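Long-range contacts in predicted protease of the collagenase family (Methanopyrus kandleri, PDB 5D88), which probably acts as a zinc-binding peptidase of the U32 family, built on a TIM barrel: residues R24-C29 / E39-I44; A143-P148 / D160-D165; E185-V190 / F242-I247. One frame throughout, in Å; residues are numbered along the deposited sequence.

Contact 1. Residues R24-C29 / E39-I44; sequences RWYLCC and EDSDGI
The indole of Trp25 lies with one face over the backbone of Gly43: Gly43 CA is 3.9 Å from the centroid of the six-membered ring, a CH-pi contact displaced toward the rim. Ile44 O meets the edge of the same ring, near its plane, 3.5 Å from Trp25 CZ3. Glycine suits this place because any CB on residue 43 would run into the indole. The Tyr26 ring, on the other face of the sheet, has Gly43 O at its edge, and Ser41 OG approaches it obliquely, 3.0 Å from Tyr26 CE1; that hydroxyl is hydrogen-bonded to Pro38 O. The guanidinium of Arg24, its chain bent at chi3 (59°), grips Tyr26 OH side-on and in plane through NE and NH2, while NH1 forms a salt bridge with Glu239.

These groups belong to the first beta-alpha-beta unit of the TIM barrel, in which short helix 31-34 connects the adjacent parallel strands 23-27 and 43-47. Tyr26 N donates to Gly43 O at 3.1 Å, on a lone pair. Just before the second strand, Asp42 OD2 takes Arg24 N on the anti lone pair at 2.8 Å (164°), and Asp42 N donates to Arg24 O at 2.9 Å. The short aspartate side chain sets a carboxylate oxygen level with Arg24 N across the seam. Ile44 CD1 packs 4.2 Å from Cys28 CB, both side chains also touching Ile69 of helix 63-75.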
ATOM      1  N   ARG A  24      -6.080 -17.592  21.198  1.00 37.82           N
ATOM      2  CA  ARG A  24      -6.452 -16.198  21.426  0.55 38.45           C
ATOM      3  C   ARG A  24      -5.226 -15.366  21.773  1.00 36.72           C
ATOM      4  O   ARG A  24      -4.512 -15.667  22.738  1.00 34.55           O
ATOM      5  CB  ARG A  24      -7.501 -16.086  22.528  0.55 42.06           C
ATOM      6  CG  ARG A  24      -8.813 -16.740  22.132  0.55 46.94           C
ATOM      7  CD  ARG A  24      -9.922 -16.457  23.121  0.55 51.13           C
ATOM      8  NE  ARG A  24     -10.215 -15.030  23.287  0.55 52.76           N
ATOM      9  CZ  ARG A  24     -11.069 -14.337  22.537  0.55 55.47           C
ATOM     10  NH1 ARG A  24     -11.718 -14.914  21.538  0.55 56.01           N
ATOM     11  NH2 ARG A  24     -11.279 -13.054  22.790  0.55 56.92           N
ATOM     12  N   TRP A  25      -5.017 -14.311  20.999  1.00 32.05           N
ATOM     13  CA  TRP A  25      -3.906 -13.391  21.130  1.00 30.72           C
ATOM     14  C   TRP A  25      -4.436 -11.995  21.408  1.00 30.35           C
ATOM     15  O   TRP A  25      -5.447 -11.578  20.831  1.00 33.88           O
ATOM     16  CB  TRP A  25      -3.089 -13.390  19.848  1.00 31.25           C
ATOM     17  CG  TRP A  25      -2.395 -14.679  19.612  1.00 33.64           C
ATOM     18  CD1 TRP A  25      -2.919 -15.815  19.068  1.00 34.27           C
ATOM     19  CD2 TRP A  25      -1.038 -14.972  19.924  1.00 31.35           C
ATOM     20  NE1 TRP A  25      -1.963 -16.796  19.022  1.00 34.03           N
ATOM     21  CE2 TRP A  25      -0.798 -16.302  19.545  1.00 32.35           C
ATOM     22  CE3 TRP A  25      -0.001 -14.238  20.489  1.00 32.66           C
ATOM     23  CZ2 TRP A  25       0.443 -16.904  19.703  1.00 31.65           C
ATOM     24  CZ3 TRP A  25       1.220 -14.836  20.650  1.00 33.00           C
ATOM     25  CH2 TRP A  25       1.435 -16.154  20.263  1.00 32.49           C
ATOM     26  N   TYR A  26      -3.746 -11.267  22.279  1.00 30.06           N
ATOM     27  CA  TYR A  26      -4.135  -9.914  22.645  1.00 30.16           C
ATOM     28  C   TYR A  26      -2.998  -8.938  22.378  1.00 29.43           C
ATOM     29  O   TYR A  26      -1.844  -9.196  22.729  1.00 31.65           O
ATOM     30  CB  TYR A  26      -4.545  -9.844  24.116  1.00 31.68           C
ATOM     31  CG  TYR A  26      -5.861 -10.512  24.357  1.00 36.63           C
ATOM     32  CD1 TYR A  26      -5.948 -11.883  24.514  1.00 39.11           C
ATOM     33  CD2 TYR A  26      -7.030  -9.770  24.375  1.00 40.65           C
ATOM     34  CE1 TYR A  26      -7.174 -12.498  24.711  1.00 42.02           C
ATOM     35  CE2 TYR A  26      -8.235 -10.370  24.550  1.00 42.37           C
ATOM     36  CZ  TYR A  26      -8.310 -11.730  24.725  1.00 44.51           C
ATOM     37  OH  TYR A  26      -9.548 -12.297  24.910  1.00 50.28           O
ATOM     38  N   LEU A  27      -3.340  -7.818  21.763  1.00 29.34           N
ATOM     39  CA  LEU A  27      -2.413  -6.711  21.620  1.00 27.92           C
ATOM     40  C   LEU A  27      -2.038  -6.172  22.995  1.00 29.74           C
ATOM     41  O   LEU A  27      -2.886  -6.045  23.881  1.00 31.63           O
ATOM     42  CB  LEU A  27      -3.066  -5.604  20.776  1.00 29.09           C
ATOM     43  CG  LEU A  27      -2.211  -4.355  20.560  1.00 32.68           C
ATOM     44  CD1 LEU A  27      -1.077  -4.612  19.578  1.00 33.81           C
ATOM     45  CD2 LEU A  27      -3.060  -3.188  20.111  1.00 34.40           C
ATOM     46  N   CYS A  28      -0.759  -5.852  23.175  1.00 29.30           N
ATOM     47  CA  CYS A  28      -0.303  -5.246  24.418  1.00 30.16           C
ATOM     48  C   CYS A  28       0.652  -4.115  24.075  1.00 31.81           C
ATOM     49  O   CYS A  28       1.741  -4.367  23.540  1.00 31.33           O
ATOM     50  CB  CYS A  28       0.362  -6.286  25.318  1.00 34.71           C
ATOM     51  SG  CYS A  28       0.948  -5.598  26.836  1.00 38.75           S
ATOM     52  N   CYS A  29       0.251  -2.879  24.410  1.00 32.83           N
ATOM     53  CA  CYS A  29       0.998  -1.681  24.043  1.00 34.74           C
ATOM     54  C   CYS A  29       1.728  -1.045  25.203  1.00 36.22           C
ATOM     55  O   CYS A  29       2.445  -0.054  24.995  1.00 37.13           O
ATOM     56  CB  CYS A  29       0.076  -0.627  23.430  1.00 38.61           C
ATOM     57  SG  CYS A  29      -0.627  -1.144  21.901  1.00 40.21           S
ATOM     58  N   GLU A  39      -6.498 -14.133  31.790  1.00 54.16           N
ATOM     59  CA  GLU A  39      -5.539 -15.100  32.319  1.00 61.75           C
ATOM     60  C   GLU A  39      -5.357 -16.304  31.398  1.00 61.23           C
ATOM     61  O   GLU A  39      -4.253 -16.854  31.317  1.00 60.96           O
ATOM     62  CB  GLU A  39      -5.972 -15.573  33.706  1.00 67.89           C
ATOM     63  CG  GLU A  39      -5.654 -14.590  34.826  1.00 75.14           C
ATOM     64  CD  GLU A  39      -5.908 -15.170  36.212  1.00 80.98           C
ATOM     65  OE1 GLU A  39      -5.318 -16.220  36.546  1.00 82.39           O
ATOM     66  OE2 GLU A  39      -6.708 -14.575  36.966  1.00 84.05           O
ATOM     67  N   ASP A  40      -6.409 -16.729  30.699  1.00 61.61           N
ATOM     68  CA  ASP A  40      -6.335 -17.939  29.883  1.00 63.31           C
ATOM     69  C   ASP A  40      -5.875 -17.674  28.453  1.00 59.18           C
ATOM     70  O   ASP A  40      -5.964 -18.570  27.609  1.00 59.69           O
ATOM     71  CB  ASP A  40      -7.691 -18.651  29.859  1.00 67.95           C
ATOM     72  CG  ASP A  40      -8.826 -17.745  29.405  1.00 71.56           C
ATOM     73  OD1 ASP A  40      -8.539 -16.677  28.818  1.00 69.59           O
ATOM     74  OD2 ASP A  40     -10.008 -18.105  29.634  1.00 74.83           O
ATOM     75  N   SER A  41      -5.374 -16.482  28.163  1.00 54.35           N
ATOM     76  CA  SER A  41      -4.980 -16.169  26.805  1.00 48.07           C
ATOM     77  C   SER A  41      -3.777 -17.005  26.387  1.00 46.48           C
ATOM     78  O   SER A  41      -2.986 -17.479  27.212  1.00 48.06           O
ATOM     79  CB  SER A  41      -4.658 -14.692  26.686  1.00 48.16           C
ATOM     80  OG  SER A  41      -5.805 -13.922  27.002  1.00 53.47           O
ATOM     81  N   ASP A  42      -3.652 -17.200  25.080  1.00 41.68           N
ATOM     82  CA  ASP A  42      -2.527 -17.976  24.586  1.00 41.57           C
ATOM     83  C   ASP A  42      -1.279 -17.114  24.464  1.00 37.45           C
ATOM     84  O   ASP A  42      -0.170 -17.578  24.754  1.00 38.74           O
ATOM     85  CB  ASP A  42      -2.900 -18.630  23.260  1.00 45.44           C
ATOM     86  CG  ASP A  42      -3.954 -19.708  23.440  1.00 50.01           C
ATOM     87  OD1 ASP A  42      -3.608 -20.790  23.950  1.00 53.30           O
ATOM     88  OD2 ASP A  42      -5.129 -19.470  23.105  1.00 50.20           O
ATOM     89  N   GLY A  43      -1.437 -15.854  24.093  1.00 35.56           N
ATOM     90  CA  GLY A  43      -0.264 -15.030  23.879  1.00 33.47           C
ATOM     91  C   GLY A  43      -0.616 -13.567  23.738  1.00 31.88           C
ATOM     92  O   GLY A  43      -1.787 -13.181  23.688  1.00 31.45           O
ATOM     93  N   ILE A  44       0.430 -12.754  23.704  1.00 30.39           N
ATOM     94  CA  ILE A  44       0.299 -11.329  23.449  1.00 29.40           C
ATOM     95  C   ILE A  44       1.107 -10.963  22.212  1.00 28.85           C
ATOM     96  O   ILE A  44       2.075 -11.642  21.838  1.00 29.68           O
ATOM     97  CB  ILE A  44       0.729 -10.475  24.660  1.00 33.43           C
ATOM     98  CG1 ILE A  44       2.169 -10.804  25.052  1.00 33.53           C
ATOM     99  CG2 ILE A  44      -0.240 -10.703  25.827  1.00 34.28           C
ATOM    100  CD1 ILE A  44       2.925  -9.655  25.624  1.00 36.73           C
TER

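Contact 2. Residues A143-P148 / D160-D165; sequences AAVDTP and DVITVD
Strand 161-163 of the TIM barrel and the loop that leads from strand 136-139 into helix 148-157 meet here, within one beta-alpha-beta unit whose strand-to-helix loop comes back against its second strand. One direct hydrogen bond joins them: Asp165 N donates to Val145 O at 2.9 Å and almost straight (171°), though from above the carbonyl plane. Val164 CA adds a longer CA-H...O contact to the same oxygen.

The apolar part belongs to Val145, whose CG1 is anti to the backbone N (chi1 176°). Its branches meet the CG2 of Ile162 at about a right angle, the nearest pair being Val145 CG1 and Ile162 CG2 at 3.9 Å. A compact beta-branched residue fits well here, since Val145 also packs on Ala151 and Phe154 of helix 148-157. Thr147, at the N-cap of that helix, turns its hydroxyl to Lys150 N.

The carboxylate of Asp165 belongs mainly to the following loops. Its OD1 takes Phe195 N, and its OD2 takes Ala167 N and Thr194 OG1, so several bonds satisfy this buried acid and the neighbouring like charge of Asp146 would probably be tolerable.

Water completes the seam. One molecule donates to Asp146 OD2 at 2.9 Å and weakly to Asp165 OD2; the other accepts from Val145 N at 2.9 Å and donates to Thr163 O at 2.6 Å.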
ATOM      1  N   ALA A 143      -1.169  -6.554   5.516  1.00 22.91           N
ATOM      2  CA  ALA A 143      -0.830  -6.987   4.171  1.00 23.27           C
ATOM      3  C   ALA A 143      -2.058  -7.151   3.272  1.00 23.91           C
ATOM      4  O   ALA A 143      -1.899  -7.396   2.066  1.00 26.26           O
ATOM      5  CB  ALA A 143      -0.059  -8.301   4.230  1.00 24.54           C
ATOM      6  N   ALA A 144      -3.260  -7.069   3.839  1.00 24.18           N
ATOM      7  CA  ALA A 144      -4.516  -7.056   3.074  1.00 26.16           C
ATOM      8  C   ALA A 144      -4.727  -8.336   2.256  1.00 27.10           C
ATOM      9  O   ALA A 144      -5.183  -8.287   1.115  1.00 28.51           O
ATOM     10  CB  ALA A 144      -4.591  -5.832   2.168  1.00 28.75           C
ATOM     11  N   VAL A 145      -4.444  -9.489   2.853  1.00 27.17           N
ATOM     12  CA  VAL A 145      -4.672 -10.767   2.186  1.00 27.15           C
ATOM     13  C   VAL A 145      -6.175 -11.041   2.169  1.00 28.06           C
ATOM     14  O   VAL A 145      -6.781 -11.325   3.204  1.00 29.16           O
ATOM     15  CB  VAL A 145      -3.914 -11.910   2.865  1.00 28.07           C
ATOM     16  CG1 VAL A 145      -4.262 -13.229   2.195  1.00 29.82           C
ATOM     17  CG2 VAL A 145      -2.406 -11.675   2.787  1.00 30.17           C
ATOM     18  N   ASP A 146      -6.778 -10.982   0.993  1.00 28.08           N
ATOM     19  CA  ASP A 146      -8.223 -11.125   0.911  1.00 29.60           C
ATOM     20  C   ASP A 146      -8.653 -12.111  -0.156  1.00 30.15           C
ATOM     21  O   ASP A 146      -9.858 -12.205  -0.449  1.00 31.99           O
ATOM     22  CB  ASP A 146      -8.882  -9.763   0.676  1.00 33.45           C
ATOM     23  CG  ASP A 146      -8.362  -9.049  -0.562  1.00 37.93           C
ATOM     24  OD1 ASP A 146      -7.454  -9.574  -1.241  1.00 34.36           O
ATOM     25  OD2 ASP A 146      -8.863  -7.931  -0.842  1.00 44.24           O
ATOM     26  N   THR A 147      -7.714 -12.851  -0.740  1.00 30.84           N
ATOM     27  CA  THR A 147      -8.028 -13.763  -1.823  1.00 31.92           C
ATOM     28  C   THR A 147      -7.221 -15.037  -1.642  1.00 32.94           C
ATOM     29  O   THR A 147      -6.151 -15.025  -1.021  1.00 30.65           O
ATOM     30  CB  THR A 147      -7.695 -13.188  -3.204  1.00 32.12           C
ATOM     31  OG1 THR A 147      -6.293 -12.974  -3.292  1.00 32.84           O
ATOM     32  CG2 THR A 147      -8.407 -11.891  -3.476  1.00 33.38           C
ATOM     33  N   PRO A 148      -7.702 -16.150  -2.194  1.00 33.49           N
ATOM     34  CA  PRO A 148      -6.876 -17.368  -2.196  1.00 35.22           C
ATOM     35  C   PRO A 148      -5.524 -17.177  -2.857  1.00 34.31           C
ATOM     36  O   PRO A 148      -4.528 -17.728  -2.382  1.00 34.55           O
ATOM     37  CB  PRO A 148      -7.738 -18.360  -2.981  1.00 36.04           C
ATOM     38  CG  PRO A 148      -9.135 -17.863  -2.818  1.00 37.21           C
ATOM     39  CD  PRO A 148      -9.009 -16.372  -2.835  1.00 35.61           C
ATOM     40  N   ASP A 160       3.573 -19.079   8.222  1.00 30.09           N
ATOM     41  CA  ASP A 160       2.968 -20.130   9.046  1.00 30.73           C
ATOM     42  C   ASP A 160       1.507 -19.851   9.365  1.00 30.10           C
ATOM     43  O   ASP A 160       0.712 -20.788   9.535  1.00 31.02           O
ATOM     44  CB  ASP A 160       3.730 -20.259  10.366  1.00 32.83           C
ATOM     45  CG  ASP A 160       5.179 -20.697  10.171  1.00 33.76           C
ATOM     46  OD1 ASP A 160       5.400 -21.693   9.449  1.00 35.24           O
ATOM     47  OD2 ASP A 160       6.087 -20.058  10.751  1.00 34.95           O
ATOM     48  N   VAL A 161       1.163 -18.573   9.465  1.00 29.28           N
ATOM     49  CA  VAL A 161      -0.160 -18.081   9.841  1.00 28.91           C
ATOM     50  C   VAL A 161      -0.448 -16.887   8.953  1.00 28.63           C
ATOM     51  O   VAL A 161       0.433 -16.044   8.749  1.00 28.35           O
ATOM     52  CB  VAL A 161      -0.200 -17.637  11.320  1.00 28.28           C
ATOM     53  CG1 VAL A 161      -1.565 -17.119  11.710  1.00 29.12           C
ATOM     54  CG2 VAL A 161       0.250 -18.741  12.226  1.00 30.23           C
ATOM     55  N   ILE A 162      -1.669 -16.795   8.434  1.00 27.75           N
ATOM     56  CA  ILE A 162      -2.089 -15.644   7.649  1.00 27.18           C
ATOM     57  C   ILE A 162      -3.287 -15.008   8.330  1.00 27.43           C
ATOM     58  O   ILE A 162      -4.286 -15.682   8.596  1.00 28.27           O
ATOM     59  CB  ILE A 162      -2.411 -16.022   6.200  1.00 27.09           C
ATOM     60  CG1 ILE A 162      -1.120 -16.465   5.495  1.00 27.80           C
ATOM     61  CG2 ILE A 162      -3.000 -14.821   5.473  1.00 30.72           C
ATOM     62  CD1 ILE A 162      -1.305 -16.962   4.079  1.00 31.51           C
ATOM     63  N   THR A 163      -3.170 -13.723   8.631  1.00 26.06           N
ATOM     64  CA  THR A 163      -4.285 -12.927   9.124  1.00 26.71           C
ATOM     65  C   THR A 163      -5.025 -12.386   7.906  1.00 27.07           C
ATOM     66  O   THR A 163      -4.423 -11.711   7.061  1.00 29.26           O
ATOM     67  CB  THR A 163      -3.799 -11.771  10.005  1.00 26.28           C
ATOM     68  OG1 THR A 163      -2.836 -12.230  10.952  1.00 28.13           O
ATOM     69  CG2 THR A 163      -4.943 -11.178  10.766  1.00 26.21           C
ATOM     70  N   VAL A 164      -6.303 -12.727   7.774  1.00 28.07           N
ATOM     71  CA  VAL A 164      -7.052 -12.234   6.626  1.00 29.06           C
ATOM     72  C   VAL A 164      -7.342 -10.746   6.796  1.00 27.69           C
ATOM     73  O   VAL A 164      -7.378 -10.197   7.907  1.00 28.14           O
ATOM     74  CB  VAL A 164      -8.359 -13.015   6.421  1.00 30.36           C
ATOM     75  CG1 VAL A 164      -8.089 -14.498   6.208  1.00 32.77           C
ATOM     76  CG2 VAL A 164      -9.324 -12.772   7.596  1.00 32.76           C
ATOM     77  N   ASP A 165      -7.574 -10.080   5.670  1.00 26.32           N
ATOM     78  CA  ASP A 165      -8.093  -8.732   5.755  1.00 25.60           C
ATOM     79  C   ASP A 165      -9.400  -8.753   6.550  1.00 27.83           C
ATOM     80  O   ASP A 165     -10.239  -9.646   6.350  1.00 28.72           O
ATOM     81  CB  ASP A 165      -8.330  -8.123   4.376  1.00 27.45           C
ATOM     82  CG  ASP A 165      -8.861  -6.700   4.475  1.00 29.49           C
ATOM     83  OD1 ASP A 165      -8.047  -5.770   4.632  1.00 30.91           O
ATOM     84  OD2 ASP A 165     -10.086  -6.510   4.448  1.00 29.63           O
TER
HETATM   85  O   HOH W   1      -3.413  -9.889   5.516  1.00 30.72           O
HETATM   86  O   HOH W   2     -10.346  -6.479   1.161  1.00 51.03           O

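Contact 3. Residues E185-V190 / F242-I247; sequences ELRTAV and FDEVFI
Strands 185-190 and 244-247, the last two of the TIM barrel, run parallel, their axes 4.7 Å apart and 25° from aligned, with bonds from Thr188 N to Glu244 O, Phe246 N to Thr188 O and Val190 N to Phe246 O. Leu186 O accepts from both Asp243 N and Glu244 N, while Asp243 OD2 takes Leu186 N on its anti lone pair at 2.8 Å (174°) and forms a salt bridge with Arg179.

Arg187 leaves with CG anti to the backbone N (chi1 178°) and bends at chi3, and its NE and NH2 both reach Glu244 OE1 at 2.9 Å, a side-on salt bridge to one oxygen; a long, forked cation suits it, because NH2 also bonds Gln81 and the guanidinium makes a cation-pi contact with Trp25. An alanine here would remove both these donors to Glu244 OE1 and the cation beside Trp25, and would probably leave the buried glutamate less well compensated and Phe246 CB less firmly packed.

The other face, that of Thr188 and Val190, is mostly apolar. Thr188 CB lies 3.4 Å from the Phe242 ring centroid, almost on the normal, so that CG2 and, farther off, OG1 lie over that same face. Val190 CB lies 3.8 Å from Ile247 CD1.

Leu186 and Phe242 continue this layer onto Val175 of helix 172-181. Strand 161-163 borders strand 185-190, and strand 23-27 borders strand 244-247, where Arg23 pairs with Glu185 and Glu244.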
ATOM      1  N   GLU A 185      -2.327 -21.825   9.098  1.00 34.05           N
ATOM      2  CA  GLU A 185      -3.342 -21.400  10.038  1.00 34.22           C
ATOM      3  C   GLU A 185      -3.898 -20.054   9.600  1.00 33.03           C
ATOM      4  O   GLU A 185      -3.181 -19.210   9.059  1.00 33.18           O
ATOM      5  CB  GLU A 185      -2.742 -21.277  11.441  1.00 39.97           C
ATOM      6  CG  GLU A 185      -2.083 -22.541  11.949  1.00 42.52           C
ATOM      7  CD  GLU A 185      -3.064 -23.653  12.125  1.00 46.70           C
ATOM      8  OE1 GLU A 185      -3.925 -23.513  13.005  1.00 47.26           O
ATOM      9  OE2 GLU A 185      -2.975 -24.665  11.392  1.00 49.74           O
ATOM     10  N   LEU A 186      -5.185 -19.843   9.845  1.00 32.05           N
ATOM     11  CA  LEU A 186      -5.800 -18.559   9.545  1.00 31.33           C
ATOM     12  C   LEU A 186      -6.179 -17.831  10.825  1.00 30.38           C
ATOM     13  O   LEU A 186      -6.806 -18.404  11.727  1.00 33.45           O
ATOM     14  CB  LEU A 186      -7.026 -18.724   8.661  1.00 32.10           C
ATOM     15  CG  LEU A 186      -6.734 -19.347   7.310  1.00 34.04           C
ATOM     16  CD1 LEU A 186      -8.042 -19.445   6.583  1.00 37.77           C
ATOM     17  CD2 LEU A 186      -5.730 -18.539   6.494  1.00 34.29           C
ATOM     18  N   ARG A 187      -5.822 -16.555  10.870  1.00 29.59           N
ATOM     19  CA  ARG A 187      -6.087 -15.670  11.989  1.00 29.57           C
ATOM     20  C   ARG A 187      -7.035 -14.568  11.549  1.00 30.22           C
ATOM     21  O   ARG A 187      -6.997 -14.115  10.398  1.00 29.72           O
ATOM     22  CB  ARG A 187      -4.780 -15.057  12.486  1.00 29.19           C
ATOM     23  CG  ARG A 187      -4.891 -14.064  13.631  1.00 30.57           C
ATOM     24  CD  ARG A 187      -3.515 -13.484  14.003  1.00 30.95           C
ATOM     25  NE  ARG A 187      -2.728 -14.386  14.828  1.00 31.51           N
ATOM     26  CZ  ARG A 187      -1.637 -14.038  15.500  1.00 31.97           C
ATOM     27  NH1 ARG A 187      -1.183 -12.789  15.465  1.00 30.83           N
ATOM     28  NH2 ARG A 187      -0.993 -14.947  16.215  1.00 33.75           N
ATOM     29  N   THR A 188      -7.872 -14.128  12.489  1.00 30.78           N
ATOM     30  CA  THR A 188      -8.735 -12.972  12.309  1.00 31.12           C
ATOM     31  C   THR A 188      -8.372 -11.908  13.330  1.00 30.76           C
ATOM     32  O   THR A 188      -8.120 -12.218  14.500  1.00 32.93           O
ATOM     33  CB  THR A 188     -10.214 -13.356  12.462  1.00 33.94           C
ATOM     34  OG1 THR A 188     -11.017 -12.183  12.379  1.00 36.02           O
ATOM     35  CG2 THR A 188     -10.477 -14.043  13.794  1.00 35.96           C
ATOM     36  N   ALA A 189      -8.317 -10.664  12.872  1.00 30.06           N
ATOM     37  CA  ALA A 189      -8.041  -9.514  13.725  1.00 28.91           C
ATOM     38  C   ALA A 189      -9.341  -8.797  14.021  1.00 30.46           C
ATOM     39  O   ALA A 189     -10.059  -8.428  13.093  1.00 34.15           O
ATOM     40  CB  ALA A 189      -7.073  -8.549  13.046  1.00 31.34           C
ATOM     41  N   VAL A 190      -9.627  -8.588  15.308  1.00 30.50           N
ATOM     42  CA  VAL A 190     -10.859  -7.940  15.763  1.00 30.84           C
ATOM     43  C   VAL A 190     -10.542  -6.535  16.252  1.00 30.07           C
ATOM     44  O   VAL A 190      -9.708  -6.354  17.145  1.00 29.44           O
ATOM     45  CB  VAL A 190     -11.526  -8.749  16.883  1.00 33.38           C
ATOM     46  CG1 VAL A 190     -12.827  -8.082  17.325  1.00 35.37           C
ATOM     47  CG2 VAL A 190     -11.737 -10.195  16.418  1.00 37.43           C
ATOM     48  N   PHE A 242     -11.946 -19.486  12.011  1.00 37.43           N
ATOM     49  CA  PHE A 242     -10.532 -19.181  12.132  1.00 35.65           C
ATOM     50  C   PHE A 242      -9.872 -20.074  13.166  1.00 34.54           C
ATOM     51  O   PHE A 242     -10.514 -20.604  14.069  1.00 39.69           O
ATOM     52  CB  PHE A 242     -10.344 -17.715  12.493  1.00 35.27           C
ATOM     53  CG  PHE A 242     -10.835 -16.778  11.435  1.00 36.05           C
ATOM     54  CD1 PHE A 242     -10.042 -16.472  10.347  1.00 35.40           C
ATOM     55  CD2 PHE A 242     -12.107 -16.223  11.519  1.00 36.03           C
ATOM     56  CE1 PHE A 242     -10.501 -15.599   9.369  1.00 36.94           C
ATOM     57  CE2 PHE A 242     -12.575 -15.372  10.549  1.00 34.97           C
ATOM     58  CZ  PHE A 242     -11.772 -15.054   9.467  1.00 36.38           C
ATOM     59  N   ASP A 243      -8.570 -20.253  13.000  1.00 34.97           N
ATOM     60  CA  ASP A 243      -7.765 -20.998  13.949  1.00 34.54           C
ATOM     61  C   ASP A 243      -7.279 -20.143  15.104  1.00 35.87           C
ATOM     62  O   ASP A 243      -7.009 -20.685  16.186  1.00 36.35           O
ATOM     63  CB  ASP A 243      -6.553 -21.586  13.226  1.00 36.77           C
ATOM     64  CG  ASP A 243      -6.945 -22.435  12.041  1.00 38.19           C
ATOM     65  OD1 ASP A 243      -7.580 -23.487  12.251  1.00 39.63           O
ATOM     66  OD2 ASP A 243      -6.634 -22.044  10.904  1.00 38.05           O
ATOM     67  N   GLU A 244      -7.170 -18.828  14.887  1.00 33.57           N
ATOM     68  CA  GLU A 244      -6.607 -17.888  15.846  1.00 32.75           C
ATOM     69  C   GLU A 244      -7.401 -16.606  15.793  1.00 32.12           C
ATOM     70  O   GLU A 244      -7.794 -16.171  14.708  1.00 33.44           O
ATOM     71  CB  GLU A 244      -5.144 -17.549  15.540  1.00 32.72           C
ATOM     72  CG  GLU A 244      -4.252 -18.758  15.558  1.00 34.69           C
ATOM     73  CD  GLU A 244      -2.792 -18.462  15.262  1.00 36.99           C
ATOM     74  OE1 GLU A 244      -2.384 -17.273  15.190  1.00 35.70           O
ATOM     75  OE2 GLU A 244      -2.039 -19.449  15.097  1.00 40.55           O
ATOM     76  N   VAL A 245      -7.596 -15.993  16.959  1.00 33.04           N
ATOM     77  CA  VAL A 245      -8.276 -14.714  17.090  1.00 33.44           C
ATOM     78  C   VAL A 245      -7.301 -13.749  17.727  1.00 33.03           C
ATOM     79  O   VAL A 245      -6.701 -14.061  18.760  1.00 35.83           O
ATOM     80  CB  VAL A 245      -9.558 -14.816  17.940  1.00 35.74           C
ATOM     81  CG1 VAL A 245     -10.190 -13.450  18.110  1.00 37.24           C
ATOM     82  CG2 VAL A 245     -10.540 -15.735  17.287  1.00 39.18           C
ATOM     83  N   PHE A 246      -7.146 -12.588  17.112  1.00 30.17           N
ATOM     84  CA  PHE A 246      -6.238 -11.552  17.585  1.00 29.25           C
ATOM     85  C   PHE A 246      -7.084 -10.339  17.928  1.00 30.16           C
ATOM     86  O   PHE A 246      -7.681  -9.719  17.040  1.00 31.71           O
ATOM     87  CB  PHE A 246      -5.198 -11.248  16.511  1.00 29.89           C
ATOM     88  CG  PHE A 246      -4.333 -10.056  16.784  1.00 29.40           C
ATOM     89  CD1 PHE A 246      -3.946  -9.699  18.064  1.00 30.93           C
ATOM     90  CD2 PHE A 246      -3.874  -9.296  15.718  1.00 31.97           C
ATOM     91  CE1 PHE A 246      -3.128  -8.577  18.266  1.00 31.06           C
ATOM     92  CE2 PHE A 246      -3.047  -8.188  15.923  1.00 33.27           C
ATOM     93  CZ  PHE A 246      -2.683  -7.833  17.196  1.00 32.06           C
ATOM     94  N   ILE A 247      -7.132 -10.010  19.211  1.00 30.58           N
ATOM     95  CA  ILE A 247      -7.905  -8.875  19.699  1.00 31.16           C
ATOM     96  C   ILE A 247      -7.005  -7.649  19.749  1.00 29.92           C
ATOM     97  O   ILE A 247      -6.027  -7.624  20.503  1.00 30.81           O
ATOM     98  CB  ILE A 247      -8.484  -9.172  21.087  1.00 35.16           C
ATOM     99  CG1 ILE A 247      -9.305 -10.456  21.050  1.00 41.23           C
ATOM    100  CG2 ILE A 247      -9.282  -7.991  21.575  1.00 34.82           C
ATOM    101  CD1 ILE A 247     -10.442 -10.407  20.080  1.00 45.99           C
TER

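Overall arrangement
All three contacts belong to one closed parallel barrel of eight strands, and they follow one another along the chain, each closing before the next opens. Contact 1 joins the first and second strands, contact 2 brings a loop to the sixth, and contact 3 joins the seventh and eighth. The centres of contacts 2 and 3 are about 10 Å apart, linked through Ile162 and the neighbouring strand 185-190. Contacts 1 and 3 are about 12 Å apart and meet where Trp25 bonds Val245 and Ile247, the seam by which the last strand returns to the first and closes the barrel. Contacts 1 and 2, about 20 Å apart, do not touch. All lie away from the zinc site of Cys88 and His209.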